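Local atomic coordinates of HepC.19480.a.B1 (Helicobacter pylori, PDB entry 6MTZ), a protein that is of unknown function but probably belongs to the DHH/DHHA1 phosphoesterases, enzymes that cleave phosphodiester bonds with the help of metal ions. Residues Met9-Asp20 against Glu62-Leu72; Val46-Leu54 against Leu72-Leu82. All blocks are in the same frame, centred on the assembly; numbering follows the deposited sequence.

Interaction 1. Residues Met9-Asp20 against Glu62-Leu72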
# COMPACT_ATOMS: atom_id res chain seq x y z
N MET A 9 14.81 16.74 -10.49
CA MET A 9 14.88 16.43 -9.07
C MET A 9 14.01 15.22 -8.74
O MET A 9 12.85 15.15 -9.16
CB MET A 9 14.43 17.62 -8.23
CG MET A 9 14.26 17.28 -6.76
SD MET A 9 13.45 18.61 -5.86
CE MET A 9 11.77 18.40 -6.43
N GLN A 10 14.57 14.29 -7.96
CA GLN A 10 13.90 13.05 -7.64
C GLN A 10 13.14 13.19 -6.33
O GLN A 10 13.73 13.54 -5.30
CB GLN A 10 14.90 11.90 -7.56
CG GLN A 10 15.75 11.76 -8.81
CD GLN A 10 14.95 11.32 -10.02
OE1 GLN A 10 14.04 10.50 -9.90
NE2 GLN A 10 15.27 11.88 -11.19
N VAL A 11 11.85 12.90 -6.36
CA VAL A 11 11.00 13.03 -5.19
C VAL A 11 10.70 11.65 -4.64
O VAL A 11 10.32 10.74 -5.39
CB VAL A 11 9.71 13.79 -5.53
CG1 VAL A 11 8.82 13.85 -4.30
CG2 VAL A 11 10.05 15.18 -6.05
N TYR A 12 10.87 11.49 -3.33
CA TYR A 12 10.50 10.29 -2.61
C TYR A 12 9.41 10.66 -1.62
O TYR A 12 9.65 11.45 -0.70
CB TYR A 12 11.71 9.68 -1.90
CG TYR A 12 12.74 9.19 -2.88
CD1 TYR A 12 13.67 10.05 -3.45
CD2 TYR A 12 12.76 7.86 -3.27
CE1 TYR A 12 14.61 9.60 -4.37
CE2 TYR A 12 13.69 7.39 -4.18
CZ TYR A 12 14.61 8.26 -4.73
OH TYR A 12 15.52 7.79 -5.65
N HIS A 13 8.20 10.12 -1.80
CA HIS A 13 7.03 10.58 -1.05
C HIS A 13 6.45 9.46 -0.21
O HIS A 13 5.78 8.56 -0.75
CB HIS A 13 5.98 11.17 -1.98
CG HIS A 13 4.81 11.79 -1.27
ND1 HIS A 13 3.73 12.32 -1.93
CD2 HIS A 13 4.56 11.94 0.05
CE1 HIS A 13 2.86 12.78 -1.05
NE2 HIS A 13 3.34 12.56 0.16
N LEU A 14 6.63 9.55 1.10
CA LEU A 14 6.08 8.60 2.06
C LEU A 14 4.83 9.19 2.72
O LEU A 14 4.87 10.32 3.25
CB LEU A 14 7.12 8.26 3.12
CG LEU A 14 6.60 7.58 4.38
CD1 LEU A 14 6.03 6.19 4.04
CD2 LEU A 14 7.70 7.52 5.47
N SER A 15 3.73 8.42 2.72
CA SER A 15 2.46 8.88 3.28
C SER A 15 1.73 7.74 3.97
O SER A 15 2.11 6.56 3.86
CB SER A 15 1.55 9.49 2.19
OG SER A 15 0.52 10.26 2.80
N HIS A 16 0.67 8.09 4.70
CA HIS A 16 -0.14 7.12 5.43
C HIS A 16 -0.98 6.31 4.44
O HIS A 16 -0.79 6.39 3.22
CB HIS A 16 -1.00 7.86 6.46
CG HIS A 16 -1.64 6.97 7.49
ND1 HIS A 16 -0.92 6.07 8.24
CD2 HIS A 16 -2.92 6.88 7.92
CE1 HIS A 16 -1.73 5.45 9.08
NE2 HIS A 16 -2.95 5.92 8.91
N ILE A 17 -1.94 5.53 4.93
CA ILE A 17 -2.69 4.61 4.08
C ILE A 17 -4.17 4.93 3.96
O ILE A 17 -4.84 4.29 3.14
CB ILE A 17 -2.53 3.14 4.55
CG1 ILE A 17 -2.94 3.00 6.02
CG2 ILE A 17 -1.11 2.65 4.28
CD1 ILE A 17 -3.28 1.60 6.40
N ASP A 18 -4.74 5.86 4.71
CA ASP A 18 -6.18 6.05 4.58
C ASP A 18 -6.46 7.06 3.46
O ASP A 18 -5.59 7.34 2.63
CB ASP A 18 -6.77 6.46 5.93
CG ASP A 18 -6.11 7.72 6.47
OD1 ASP A 18 -5.27 8.31 5.77
OD2 ASP A 18 -6.43 8.13 7.60
N LEU A 19 -7.67 7.63 3.41
CA LEU A 19 -8.01 8.56 2.33
C LEU A 19 -7.09 9.79 2.35
O LEU A 19 -6.57 10.20 1.31
CB LEU A 19 -9.48 8.99 2.45
CG LEU A 19 -9.89 10.19 1.58
CD1 LEU A 19 -9.82 9.85 0.11
CD2 LEU A 19 -11.30 10.70 1.89
N ASP A 20 -6.91 10.41 3.52
CA ASP A 20 -5.99 11.54 3.62
C ASP A 20 -4.59 11.12 3.17
O ASP A 20 -3.94 11.81 2.38
CB ASP A 20 -5.97 12.07 5.07
CG ASP A 20 -5.36 13.48 5.20
OD1 ASP A 20 -5.11 14.14 4.17
OD2 ASP A 20 -5.15 13.94 6.35
N GLU A 62 21.27 10.51 -9.68
CA GLU A 62 20.86 11.90 -9.73
C GLU A 62 21.46 12.66 -8.55
O GLU A 62 22.06 12.08 -7.64
CB GLU A 62 19.33 12.00 -9.71
CG GLU A 62 18.64 11.14 -10.76
CD GLU A 62 18.73 11.73 -12.16
OE1 GLU A 62 18.80 12.97 -12.28
OE2 GLU A 62 18.74 10.95 -13.13
N SER A 63 21.29 13.99 -8.56
CA SER A 63 21.96 14.84 -7.58
C SER A 63 21.04 15.71 -6.74
O SER A 63 21.49 16.24 -5.72
CB SER A 63 22.99 15.75 -8.29
OG SER A 63 22.35 16.66 -9.17
N GLU A 64 19.77 15.88 -7.12
CA GLU A 64 18.83 16.71 -6.36
C GLU A 64 17.67 15.84 -5.89
O GLU A 64 17.08 15.11 -6.69
CB GLU A 64 18.31 17.87 -7.21
CG GLU A 64 19.40 18.67 -7.94
CD GLU A 64 20.09 19.68 -7.05
OE1 GLU A 64 19.57 19.96 -5.95
OE2 GLU A 64 21.16 20.19 -7.45
N PHE A 65 17.34 15.94 -4.61
CA PHE A 65 16.35 15.04 -4.01
C PHE A 65 15.45 15.79 -3.04
O PHE A 65 15.90 16.68 -2.33
CB PHE A 65 17.04 13.89 -3.27
CG PHE A 65 17.91 13.04 -4.14
CD1 PHE A 65 19.25 13.34 -4.30
CD2 PHE A 65 17.39 11.95 -4.80
CE1 PHE A 65 20.06 12.56 -5.10
CE2 PHE A 65 18.19 11.16 -5.61
CZ PHE A 65 19.52 11.47 -5.76
N LEU A 66 14.18 15.38 -3.00
CA LEU A 66 13.22 15.87 -2.03
C LEU A 66 12.55 14.69 -1.34
O LEU A 66 11.86 13.91 -1.99
CB LEU A 66 12.16 16.76 -2.68
CG LEU A 66 10.98 17.07 -1.74
CD1 LEU A 66 11.42 18.04 -0.63
CD2 LEU A 66 9.80 17.62 -2.52
N ILE A 67 12.77 14.57 -0.04
CA ILE A 67 12.06 13.58 0.77
C ILE A 67 10.82 14.26 1.34
O ILE A 67 10.93 15.25 2.09
CB ILE A 67 12.95 13.03 1.89
CG1 ILE A 67 14.18 12.36 1.30
CG2 ILE A 67 12.16 12.03 2.74
CD1 ILE A 67 15.06 11.67 2.36
N LEU A 68 9.65 13.75 0.98
CA LEU A 68 8.38 14.34 1.37
C LEU A 68 7.62 13.31 2.20
O LEU A 68 7.41 12.18 1.75
CB LEU A 68 7.57 14.75 0.14
CG LEU A 68 6.22 15.42 0.41
CD1 LEU A 68 6.44 16.79 1.06
CD2 LEU A 68 5.37 15.53 -0.86
N VAL A 69 7.22 13.70 3.41
CA VAL A 69 6.53 12.83 4.35
C VAL A 69 5.25 13.52 4.79
O VAL A 69 5.30 14.65 5.29
CB VAL A 69 7.41 12.48 5.58
CG1 VAL A 69 6.71 11.46 6.48
CG2 VAL A 69 8.79 11.97 5.14
N SER A 70 4.12 12.85 4.62
CA SER A 70 2.81 13.46 4.85
C SER A 70 1.93 12.51 5.65
O SER A 70 1.95 11.30 5.42
CB SER A 70 2.10 13.81 3.53
OG SER A 70 2.08 12.68 2.67
N ASP A 71 1.17 13.09 6.59
CA ASP A 71 0.11 12.40 7.32
C ASP A 71 0.65 11.33 8.27
O ASP A 71 -0.05 10.37 8.61
CB ASP A 71 -0.91 11.78 6.36
CG ASP A 71 -2.25 11.52 7.03
OD1 ASP A 71 -2.59 12.25 8.00
OD2 ASP A 71 -2.94 10.57 6.59
N LEU A 72 1.90 11.47 8.68
CA LEU A 72 2.52 10.56 9.63
C LEU A 72 3.24 11.39 10.67
O LEU A 72 3.81 12.44 10.35
CB LEU A 72 3.50 9.62 8.93
CG LEU A 72 2.93 8.67 7.88
CD1 LEU A 72 4.02 8.29 6.90
CD2 LEU A 72 2.35 7.41 8.52
O HOH W 1 -4.83 10.12 8.38
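H13 NE2 and S70 OG meet at 2.8 Å in a hydrogen bond whose proton could sit on either atom. The S70 hydroxyl lies between its own backbone N and carbonyl carbon (chi1 52°), within reach of the imidazole. H13 ND1 bonds to S28 of helix 19-29, so both ring nitrogens are engaged, fixing the ring's rotation. L68 CD2 closes one face of this ring, a CH-pi contact 3.6 Å from the centroid and 2° off the normal.

Strands 10-15 and 64-70 run parallel, joined by six backbone N-H...O bonds, the first donated by Q10 N and the last by S70 N; the straightest, L68 N to Y12 O, has an angle of 177°. On the opposite face Y12 CE1 lies 3.7 Å from F65 CD2, and L14 CG meets L72 CD1 at 3.7 Å.

Where the strands end, D18 OD1 comes within 3.3 Å of D71 OD2, and a water stands 2.7 Å from D18 OD2 and 2.6 Å from D71 OD2. D20 OD2 is 3.5 Å from D71 OD1. D18 OD1 accepts from G21 N, and D20 OD1 and OD2 from T126 N and A125 N. Carboxylates gathered beyond the strands' C-terminal ends are consistent with the metal-binding centre of DHH phosphoesterases.

Interaction 2. Residues Val46-Leu54 against Leu72-Leu82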
# COMPACT_ATOMS: atom_id res chain seq x y z
N VAL A 46 6.74 2.60 9.18
CA VAL A 46 7.26 3.93 8.88
C VAL A 46 8.78 3.91 8.84
O VAL A 46 9.41 4.45 7.92
CB VAL A 46 6.74 4.97 9.89
CG1 VAL A 46 7.45 6.31 9.68
CG2 VAL A 46 5.23 5.13 9.77
N SER A 47 9.40 3.28 9.85
CA SER A 47 10.85 3.18 9.88
C SER A 47 11.38 2.39 8.69
O SER A 47 12.41 2.76 8.10
CB SER A 47 11.32 2.55 11.19
OG SER A 47 11.09 3.44 12.27
N ALA A 48 10.68 1.32 8.31
CA ALA A 48 11.11 0.55 7.15
C ALA A 48 11.11 1.41 5.89
O ALA A 48 12.06 1.36 5.10
CB ALA A 48 10.22 -0.68 6.96
N ARG A 49 10.06 2.21 5.70
CA ARG A 49 10.01 3.04 4.50
C ARG A 49 11.09 4.11 4.54
O ARG A 49 11.63 4.47 3.49
CB ARG A 49 8.62 3.65 4.33
CG ARG A 49 7.43 2.66 4.33
CD ARG A 49 7.53 1.56 3.26
NE ARG A 49 6.45 0.58 3.40
CZ ARG A 49 6.56 -0.71 3.07
NH1 ARG A 49 7.68 -1.19 2.57
NH2 ARG A 49 5.53 -1.54 3.25
N ILE A 50 11.43 4.62 5.72
CA ILE A 50 12.47 5.64 5.79
C ILE A 50 13.81 5.03 5.41
O ILE A 50 14.61 5.63 4.69
CB ILE A 50 12.49 6.30 7.18
CG1 ILE A 50 11.29 7.25 7.31
CG2 ILE A 50 13.77 7.09 7.38
CD1 ILE A 50 10.98 7.64 8.72
N TYR A 51 14.06 3.79 5.85
CA TYR A 51 15.26 3.09 5.44
C TYR A 51 15.28 2.86 3.93
O TYR A 51 16.29 3.10 3.27
CB TYR A 51 15.38 1.76 6.19
CG TYR A 51 16.55 0.91 5.76
CD1 TYR A 51 17.80 1.07 6.35
CD2 TYR A 51 16.40 -0.06 4.77
CE1 TYR A 51 18.88 0.29 5.96
CE2 TYR A 51 17.48 -0.85 4.38
CZ TYR A 51 18.71 -0.67 4.97
OH TYR A 51 19.78 -1.45 4.59
N GLU A 52 14.16 2.38 3.38
CA GLU A 52 14.05 2.18 1.93
C GLU A 52 14.36 3.46 1.17
O GLU A 52 15.05 3.42 0.14
CB GLU A 52 12.63 1.75 1.57
CG GLU A 52 12.34 0.28 1.61
CD GLU A 52 10.88 0.03 1.26
OE1 GLU A 52 10.15 -0.51 2.11
OE2 GLU A 52 10.46 0.40 0.15
N ILE A 53 13.83 4.59 1.63
CA ILE A 53 14.01 5.85 0.92
C ILE A 53 15.46 6.30 0.96
O ILE A 53 16.05 6.66 -0.07
CB ILE A 53 13.05 6.92 1.49
CG1 ILE A 53 11.63 6.66 0.99
CG2 ILE A 53 13.52 8.33 1.13
CD1 ILE A 53 10.56 7.44 1.70
N LEU A 54 16.09 6.25 2.15
CA LEU A 54 17.49 6.64 2.26
C LEU A 54 18.39 5.70 1.47
O LEU A 54 19.40 6.13 0.90
CB LEU A 54 17.92 6.68 3.72
CG LEU A 54 17.26 7.71 4.64
CD1 LEU A 54 17.56 7.41 6.10
CD2 LEU A 54 17.74 9.09 4.29
N LEU A 72 1.90 11.47 8.68
CA LEU A 72 2.52 10.56 9.63
C LEU A 72 3.24 11.39 10.67
O LEU A 72 3.81 12.44 10.35
CB LEU A 72 3.50 9.62 8.93
CG LEU A 72 2.93 8.67 7.88
CD1 LEU A 72 4.02 8.29 6.90
CD2 LEU A 72 2.35 7.41 8.52
N ASN A 73 3.22 10.95 11.92
CA ASN A 73 4.08 11.58 12.91
C ASN A 73 5.21 10.63 13.23
O ASN A 73 5.03 9.41 13.25
CB ASN A 73 3.32 12.01 14.16
CG ASN A 73 2.77 10.86 14.95
OD1 ASN A 73 2.12 9.97 14.41
ND2 ASN A 73 3.01 10.89 16.26
N LEU A 74 6.40 11.20 13.42
CA LEU A 74 7.59 10.44 13.76
C LEU A 74 7.87 10.62 15.24
O LEU A 74 7.59 11.67 15.81
CB LEU A 74 8.79 10.90 12.93
CG LEU A 74 8.61 11.00 11.40
CD1 LEU A 74 9.85 11.60 10.73
CD2 LEU A 74 8.29 9.64 10.80
N ASN A 75 8.39 9.57 15.87
CA ASN A 75 8.92 9.78 17.21
C ASN A 75 10.28 10.45 17.11
O ASN A 75 10.87 10.55 16.03
CB ASN A 75 9.01 8.47 17.98
CG ASN A 75 9.46 7.32 17.12
OD1 ASN A 75 10.60 7.29 16.65
ND2 ASN A 75 8.57 6.35 16.92
N LEU A 76 10.77 10.93 18.26
CA LEU A 76 12.01 11.69 18.27
C LEU A 76 13.15 10.90 17.65
O LEU A 76 13.99 11.45 16.94
CB LEU A 76 12.37 12.10 19.70
CG LEU A 76 11.64 13.29 20.33
CD1 LEU A 76 12.08 13.47 21.77
CD2 LEU A 76 11.89 14.56 19.52
N ASN A 77 13.17 9.60 17.90
CA ASN A 77 14.29 8.78 17.43
C ASN A 77 14.29 8.67 15.91
O ASN A 77 15.36 8.74 15.29
CB ASN A 77 14.22 7.40 18.07
CG ASN A 77 15.44 6.58 17.79
OD1 ASN A 77 16.41 6.61 18.54
ND2 ASN A 77 15.41 5.84 16.68
N GLU A 78 13.12 8.50 15.30
CA GLU A 78 13.06 8.41 13.84
C GLU A 78 13.34 9.76 13.18
O GLU A 78 13.96 9.81 12.11
CB GLU A 78 11.71 7.87 13.38
CG GLU A 78 11.72 6.37 13.16
CD GLU A 78 12.76 5.93 12.14
OE1 GLU A 78 12.81 6.54 11.05
OE2 GLU A 78 13.53 4.99 12.42
N ALA A 79 12.87 10.86 13.78
CA ALA A 79 13.20 12.18 13.26
C ALA A 79 14.70 12.45 13.36
O ALA A 79 15.30 12.98 12.42
CB ALA A 79 12.41 13.26 13.99
N GLU A 80 15.31 12.06 14.48
CA GLU A 80 16.76 12.18 14.62
C GLU A 80 17.48 11.34 13.58
O GLU A 80 18.45 11.80 12.95
CB GLU A 80 17.20 11.76 16.03
CG GLU A 80 17.26 12.88 17.06
CD GLU A 80 18.24 13.98 16.68
OE1 GLU A 80 19.14 13.74 15.84
OE2 GLU A 80 18.11 15.10 17.22
N TYR A 81 17.04 10.10 13.39
CA TYR A 81 17.69 9.21 12.43
C TYR A 81 17.65 9.79 11.03
O TYR A 81 18.64 9.78 10.30
CB TYR A 81 17.03 7.83 12.46
CG TYR A 81 17.52 6.87 11.39
CD1 TYR A 81 18.70 6.14 11.56
CD2 TYR A 81 16.79 6.67 10.23
CE1 TYR A 81 19.14 5.25 10.59
CE2 TYR A 81 17.22 5.78 9.26
CZ TYR A 81 18.40 5.07 9.44
OH TYR A 81 18.82 4.19 8.47
N LEU A 82 16.49 10.32 10.64
CA LEU A 82 16.34 10.94 9.33
C LEU A 82 17.31 12.10 9.16
O LEU A 82 18.07 12.16 8.18
CB LEU A 82 14.90 11.40 9.16
CG LEU A 82 14.35 11.72 7.79
CD1 LEU A 82 14.83 10.72 6.76
CD2 LEU A 82 12.84 11.67 7.91
O HOH W 2 14.49 4.11 9.27
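I50 presents its CB to the E78 carboxylate, 3.9 Å from E78 OE1, and the two side chains pass alongside, each pointing back toward the other's helix. CG1, anti to the carbonyl carbon (chi1 -74°), stands slightly farther off. The CG2 branch stays as close to that oxygen as CB does, but also reaches L82 CD1 at 3.8 Å and the edge of the Y81 ring. At the tip, CD1 sits 3.2 Å from E78 OE1 and 3.9 Å from L74 CD2.

These contacts join helices 43-59 and 76-85, the axes of whose short segments are parallel within 1°, with a closest approach of 11.2 Å. Helix 43-59 belongs to a beta-alpha-beta crossover from strand 35-39 to strand 64-70, and helix 76-85 leads from that strand to strand 95-102, in an alpha/beta domain built on a parallel sheet of order 2-1-3-4-5.

One turn before I50, V46 CG1 crosses L74 CD2 obliquely at 3.6 Å, while its CG2 meets a methyl of L72 tip to tip. One turn after, L54 CD1 comes 3.6 Å from Y81 CE2. Nearer solvent, S47 OG stands 2.9 Å from E78 OE2. E78 N donates to the N-cap side chain at N75 OD1.

Overall arrangement
Interaction 1 is a buried contact at the middle of the five-stranded parallel sheet, whereas interaction 2 is only partly buried, joining two helices that pack on one face of that sheet. Their centres are 12 Å apart. L72 belongs to both, and the layers meet directly: I53 packs on Y12, L14 and I67, and R49 CB lies 3.6 Å from L14 CD1. The chain passes in turn through strand 10-15, helix 43-59, strand 64-70 and helix 76-85, so the segments of the two contacts alternate. Main-chain bonding dominates interaction 1, which ends in a cluster of acids; aliphatic contacts dominate interaction 2, whose polar atoms lie with S47, E78 and the exposed Y51 and Y81.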